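Local coordinates for Esterase/lipase-like protein (Caldicellulosiruptor lactoaceticus 6A, PDB 6A6O), which hydrolyses both acetyl esters and beta-1,4-xylosidic bonds, acting as a bifunctional acetyl esterase and xylosidase, at residues C170-S175 with L216-D221; S220-V225 with G252-G257. All coordinates share one frame; numbering follows the deposited sequence.

Interaction 1. Residues C170-S175 with L216-D221; sequences CYPVIS and LWHTSD
Cys-170 and Trp-217 form a parallel beta bridge, their CA atoms 5.2 Å apart, where strand 167-170 ends beside strand 214-219 in the central sheet of an alpha/beta-hydrolase fold. Tyr-171 N gives its hydrogen to Trp-217 O at 2.8 Å, one residue past the bridge. On the face of the sheet that carries Cys-170 and Trp-217, the indole lies against the cysteine: Cys-170 CB comes within 3.2 Å of Trp-217 NE1, Cys-170 CA sits over the five-membered ring, and SG approaches that ring obliquely. Beside it the phenol of Tyr-171, its OH hydrogen-bonded to Glu-72 and Gly-257 N, presents its CD2-CE2 edge to the indole's six-membered ring in an offset edge-to-face pair, the planes at 86°. With CG set between its backbone N and carbonyl carbon (chi1 77°), Trp-217 runs alongside Tyr-171 and points the same way. A leucine in place of Trp-217 would probably leave the CD2-CE2 edge of Tyr-171 without an aromatic face and open a gap beside Cys-170. His-218, held through ND1 by Ser-230 OG and through NE2 by Val-225 O, turns one ring face to Tyr-171 CA, which lies 3.6 Å from the centroid of the His-218 ring in a CH-pi contact.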
loop_
_atom_site.group_PDB
_atom_site.type_symbol
_atom_site.label_atom_id
_atom_site.label_comp_id
_atom_site.label_asym_id
_atom_site.label_seq_id
_atom_site.Cartn_x
_atom_site.Cartn_y
_atom_site.Cartn_z
ATOM N N CYS A 170 -8.203 -1.641 0.512
ATOM C CA CYS A 170 -9.227 -1.849 1.529
ATOM C C CYS A 170 -9.866 -0.508 1.830
ATOM O O CYS A 170 -9.179 0.408 2.306
ATOM C CB CYS A 170 -8.621 -2.455 2.795
ATOM S SG CYS A 170 -7.560 -3.896 2.485
ATOM N N TYR A 171 -11.184 -0.397 1.554
ATOM C CA TYR A 171 -11.911 0.870 1.556
ATOM C C TYR A 171 -11.011 2.044 1.157
ATOM O O TYR A 171 -10.872 3.015 1.914
ATOM C CB TYR A 171 -12.591 1.097 2.922
ATOM C CG TYR A 171 -11.805 0.709 4.167
ATOM C CD1 TYR A 171 -10.907 1.609 4.766
ATOM C CD2 TYR A 171 -11.987 -0.534 4.765
ATOM C CE1 TYR A 171 -10.204 1.257 5.918
ATOM C CE2 TYR A 171 -11.291 -0.894 5.913
ATOM C CZ TYR A 171 -10.408 -0.000 6.487
ATOM O OH TYR A 171 -9.730 -0.374 7.630
ATOM N N PRO A 172 -10.446 2.026 -0.057
ATOM C CA PRO A 172 -9.438 3.024 -0.441
ATOM C C PRO A 172 -9.989 4.399 -0.796
ATOM O O PRO A 172 -11.040 4.541 -1.428
ATOM C CB PRO A 172 -8.792 2.395 -1.686
ATOM C CG PRO A 172 -9.932 1.620 -2.297
ATOM C CD PRO A 172 -10.622 1.005 -1.108
ATOM N N VAL A 173 -9.238 5.418 -0.375
ATOM C CA VAL A 173 -9.251 6.717 -1.031
ATOM C C VAL A 173 -8.661 6.543 -2.423
ATOM O O VAL A 173 -7.572 5.986 -2.568
ATOM C CB VAL A 173 -8.442 7.719 -0.195
ATOM C CG1 VAL A 173 -8.200 9.014 -0.945
ATOM C CG2 VAL A 173 -9.141 7.959 1.163
ATOM N N ILE A 174 -9.383 6.987 -3.455
ATOM C CA ILE A 174 -8.930 6.762 -4.829
ATOM C C ILE A 174 -8.963 8.084 -5.577
ATOM O O ILE A 174 -7.947 8.540 -6.130
ATOM C CB ILE A 174 -9.800 5.705 -5.550
ATOM C CG1 ILE A 174 -9.563 4.301 -4.978
ATOM C CG2 ILE A 174 -9.525 5.699 -7.062
ATOM C CD1 ILE A 174 -8.154 3.724 -5.222
ATOM N N SER A 175 -10.138 8.703 -5.600
ATOM C CA SER A 175 -10.347 9.969 -6.284
ATOM C C SER A 175 -10.070 11.146 -5.348
ATOM O O SER A 175 -10.462 11.134 -4.174
ATOM C CB SER A 175 -11.782 10.042 -6.809
ATOM O OG SER A 175 -12.074 11.326 -7.314
ATOM N N LEU A 216 -9.958 -5.515 -4.339
ATOM C CA LEU A 216 -10.542 -4.390 -3.610
ATOM C C LEU A 216 -11.692 -4.859 -2.741
ATOM O O LEU A 216 -12.434 -5.769 -3.122
ATOM C CB LEU A 216 -11.107 -3.295 -4.540
ATOM C CG LEU A 216 -10.220 -2.708 -5.631
ATOM C CD1 LEU A 216 -10.420 -3.516 -6.923
ATOM C CD2 LEU A 216 -10.555 -1.229 -5.857
ATOM N N TRP A 217 -11.858 -4.212 -1.585
ATOM C CA TRP A 217 -13.100 -4.380 -0.837
ATOM C C TRP A 217 -13.502 -3.067 -0.172
ATOM O O TRP A 217 -12.680 -2.166 0.035
ATOM C CB TRP A 217 -13.004 -5.537 0.178
ATOM C CG TRP A 217 -12.236 -5.237 1.436
ATOM C CD1 TRP A 217 -10.893 -5.395 1.640
ATOM C CD2 TRP A 217 -12.775 -4.752 2.676
ATOM N NE1 TRP A 217 -10.560 -5.038 2.933
ATOM C CE2 TRP A 217 -11.693 -4.638 3.588
ATOM C CE3 TRP A 217 -14.057 -4.406 3.103
ATOM C CZ2 TRP A 217 -11.864 -4.183 4.905
ATOM C CZ3 TRP A 217 -14.227 -3.958 4.409
ATOM C CH2 TRP A 217 -13.133 -3.851 5.292
ATOM N N HIS A 218 -14.798 -2.962 0.136
ATOM C CA HIS A 218 -15.413 -1.713 0.584
ATOM C C HIS A 218 -16.771 -2.047 1.190
ATOM O O HIS A 218 -17.359 -3.081 0.878
ATOM C CB HIS A 218 -15.589 -0.734 -0.591
ATOM C CG HIS A 218 -15.288 0.703 -0.270
ATOM N ND1 HIS A 218 -14.356 1.432 -0.974
ATOM C CD2 HIS A 218 -15.853 1.568 0.612
ATOM C CE1 HIS A 218 -14.306 2.663 -0.496
ATOM N NE2 HIS A 218 -15.217 2.777 0.458
ATOM N N THR A 219 -17.300 -1.141 2.013
ATOM C CA THR A 219 -18.703 -1.247 2.412
ATOM C C THR A 219 -19.525 -0.200 1.671
ATOM O O THR A 219 -19.065 0.927 1.442
ATOM C CB THR A 219 -18.905 -1.112 3.933
ATOM O OG1 THR A 219 -18.413 0.154 4.398
ATOM C CG2 THR A 219 -18.184 -2.225 4.648
ATOM N N SER A 220 -20.739 -0.581 1.272
ATOM C CA SER A 220 -21.485 0.287 0.373
ATOM C C SER A 220 -21.927 1.572 1.068
ATOM O O SER A 220 -22.025 2.621 0.419
ATOM C CB SER A 220 -22.680 -0.466 -0.235
ATOM O OG SER A 220 -23.861 -0.369 0.541
ATOM N N ASP A 221 -22.147 1.531 2.381
ATOM C CA ASP A 221 -22.631 2.696 3.108
ATOM C C ASP A 221 -21.524 3.436 3.852
ATOM O O ASP A 221 -21.825 4.276 4.715
ATOM C CB ASP A 221 -23.757 2.286 4.076
ATOM C CG ASP A 221 -23.270 1.405 5.218
ATOM O OD1 ASP A 221 -22.095 0.967 5.218
ATOM O OD2 ASP A 221 -24.080 1.147 6.137
#

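Interaction 2. Residues S220-V225 with G252-G257; sequences SDDSSV and GRHGLG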
loop_
_atom_site.group_PDB
_atom_site.type_symbol
_atom_site.label_atom_id
_atom_site.label_comp_id
_atom_site.label_asym_id
_atom_site.label_seq_id
_atom_site.Cartn_x
_atom_site.Cartn_y
_atom_site.Cartn_z
ATOM N N SER A 220 -20.739 -0.581 1.272
ATOM C CA SER A 220 -21.485 0.287 0.373
ATOM C C SER A 220 -21.927 1.572 1.068
ATOM O O SER A 220 -22.025 2.621 0.419
ATOM C CB SER A 220 -22.680 -0.466 -0.235
ATOM O OG SER A 220 -23.861 -0.369 0.541
ATOM N N ASP A 221 -22.147 1.531 2.381
ATOM C CA ASP A 221 -22.631 2.696 3.108
ATOM C C ASP A 221 -21.524 3.436 3.852
ATOM O O ASP A 221 -21.825 4.276 4.715
ATOM C CB ASP A 221 -23.757 2.286 4.076
ATOM C CG ASP A 221 -23.270 1.405 5.218
ATOM O OD1 ASP A 221 -22.095 0.967 5.218
ATOM O OD2 ASP A 221 -24.080 1.147 6.137
ATOM N N ASP A 222 -20.256 3.131 3.550
ATOM C CA ASP A 222 -19.121 3.874 4.088
ATOM C C ASP A 222 -19.383 5.369 3.962
ATOM O O ASP A 222 -19.561 5.886 2.856
ATOM C CB ASP A 222 -17.845 3.478 3.328
ATOM C CG ASP A 222 -16.572 4.022 3.963
ATOM O OD1 ASP A 222 -16.595 5.137 4.522
ATOM O OD2 ASP A 222 -15.525 3.339 3.876
ATOM N N SER A 223 -19.461 6.053 5.104
ATOM C CA SER A 223 -19.787 7.475 5.116
ATOM C C SER A 223 -18.558 8.368 5.153
ATOM O O SER A 223 -18.697 9.596 5.057
ATOM C CB SER A 223 -20.706 7.807 6.304
ATOM O OG SER A 223 -20.080 7.513 7.543
ATOM N N SER A 224 -17.360 7.796 5.273
ATOM C CA SER A 224 -16.147 8.598 5.220
ATOM C C SER A 224 -15.513 8.593 3.842
ATOM O O SER A 224 -15.079 9.636 3.351
ATOM C CB SER A 224 -15.116 8.103 6.237
ATOM O OG SER A 224 -15.657 8.153 7.537
ATOM N N VAL A 225 -15.424 7.422 3.225
ATOM C CA VAL A 225 -14.779 7.294 1.927
ATOM C C VAL A 225 -15.804 6.596 1.044
ATOM O O VAL A 225 -16.076 5.399 1.234
ATOM C CB VAL A 225 -13.452 6.519 2.011
ATOM C CG1 VAL A 225 -12.855 6.327 0.605
ATOM C CG2 VAL A 225 -12.442 7.260 2.903
ATOM N N GLY A 252 -21.182 -1.224 6.888
ATOM C CA GLY A 252 -20.057 -1.240 7.798
ATOM C C GLY A 252 -19.437 0.131 7.877
ATOM O O GLY A 252 -19.262 0.790 6.849
ATOM N N ARG A 253 -19.097 0.588 9.079
ATOM C CA ARG A 253 -18.452 1.885 9.159
ATOM C C ARG A 253 -17.062 1.820 8.532
ATOM O O ARG A 253 -16.455 0.756 8.402
ATOM C CB ARG A 253 -18.347 2.352 10.611
ATOM C CG ARG A 253 -17.507 1.445 11.460
ATOM C CD ARG A 253 -17.345 1.993 12.881
ATOM N NE ARG A 253 -16.869 0.955 13.794
ATOM C CZ ARG A 253 -15.588 0.741 14.082
ATOM N NH1 ARG A 253 -14.644 1.500 13.535
ATOM N NH2 ARG A 253 -15.252 -0.231 14.923
ATOM N N HIS A 254 -16.560 2.989 8.152
ATOM C CA HIS A 254 -15.230 3.081 7.567
ATOM C C HIS A 254 -14.194 2.657 8.596
ATOM O O HIS A 254 -14.335 2.936 9.792
ATOM C CB HIS A 254 -14.958 4.515 7.108
ATOM C CG HIS A 254 -13.640 4.696 6.418
ATOM N ND1 HIS A 254 -13.428 4.310 5.113
ATOM C CD2 HIS A 254 -12.470 5.232 6.846
ATOM C CE1 HIS A 254 -12.181 4.586 4.770
ATOM N NE2 HIS A 254 -11.580 5.154 5.801
ATOM N N GLY A 255 -13.155 1.970 8.129
ATOM C CA GLY A 255 -12.007 1.698 8.971
ATOM C C GLY A 255 -12.067 0.419 9.772
ATOM O O GLY A 255 -11.476 0.361 10.858
ATOM N N LEU A 256 -12.749 -0.618 9.268
ATOM C CA LEU A 256 -12.929 -1.860 10.016
ATOM C C LEU A 256 -11.684 -2.737 10.035
ATOM O O LEU A 256 -11.660 -3.736 10.769
ATOM C CB LEU A 256 -14.101 -2.658 9.443
ATOM C CG LEU A 256 -15.473 -2.092 9.799
ATOM C CD1 LEU A 256 -16.557 -2.807 8.993
ATOM C CD2 LEU A 256 -15.723 -2.234 11.294
ATOM N N GLY A 257 -10.665 -2.403 9.254
ATOM C CA GLY A 257 -9.440 -3.194 9.266
ATOM C C GLY A 257 -9.718 -4.621 8.852
ATOM O O GLY A 257 -10.401 -4.870 7.856
HETATM O O HOH W 1 -18.576 5.024 7.780
#
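Asp-222 OD1 is gripped by two backbone amides of its own loop, Ser-224 N and Val-225 N, each 2.9 Å away. The first meets the oxygen nearly end-on and closes an Asx turn; the second comes from above the carboxylate plane. This double hold helps to fix the rotation of the carboxylate, with OD2 facing His-254, whose ND1 donates to Asp-222 OD2 at 2.6 Å, an almost straight bond of 163°. OD2 uses its syn lone pair and lies in the imidazole plane, although the carboxylate and ring planes are 52° apart. The ring reaches across because CG of His-254 is anti to the backbone N (chi1 -177°). Ser-224 CB packs against His-254 CB, while Val-225 CG2 approaches His-254 CE1 obliquely at 3.3 Å. Nearer the ends of strands 214-219 and 244-249, Gly-252 N donates to the syn lone pair of Asp-221 OD1 at 2.9 Å, and Asp-221 OD2 is hydrogen-bonded to His-251 ND1. One water accepts from both Ser-223 N and His-254 N, joining the two loops. Since His-254 NE2 is also hydrogen-bonded to Ser-133 OG on the probable nucleophile elbow, the arrangement is consistent with the Ser-His-Asp catalytic triad of an alpha/beta hydrolase.

In the fold
Interactions 1 and 2 have centres about 8 Å apart and share Ser-220 and Asp-221, where strand 214-219 passes into the loop leading to helix 228-239. Along the chain the order is 170-175, 216-221, 220-225 and 252-257, following the parallel neighbours 167-170, 214-219 and 244-249 at one side of the sheet. Residues of interaction 1 lie directly against interaction 2: Tyr-171 CD1 comes to 3.2 Å from His-254 CE1, the rings edge-to-face, and Thr-219 OG1 is hydrogen-bonded to Gly-252 O. The loops after the C-terminal ends of these three parallel strands thus come together around the probable triad, with Tyr-171 also touching Ser-133 and Asp-222.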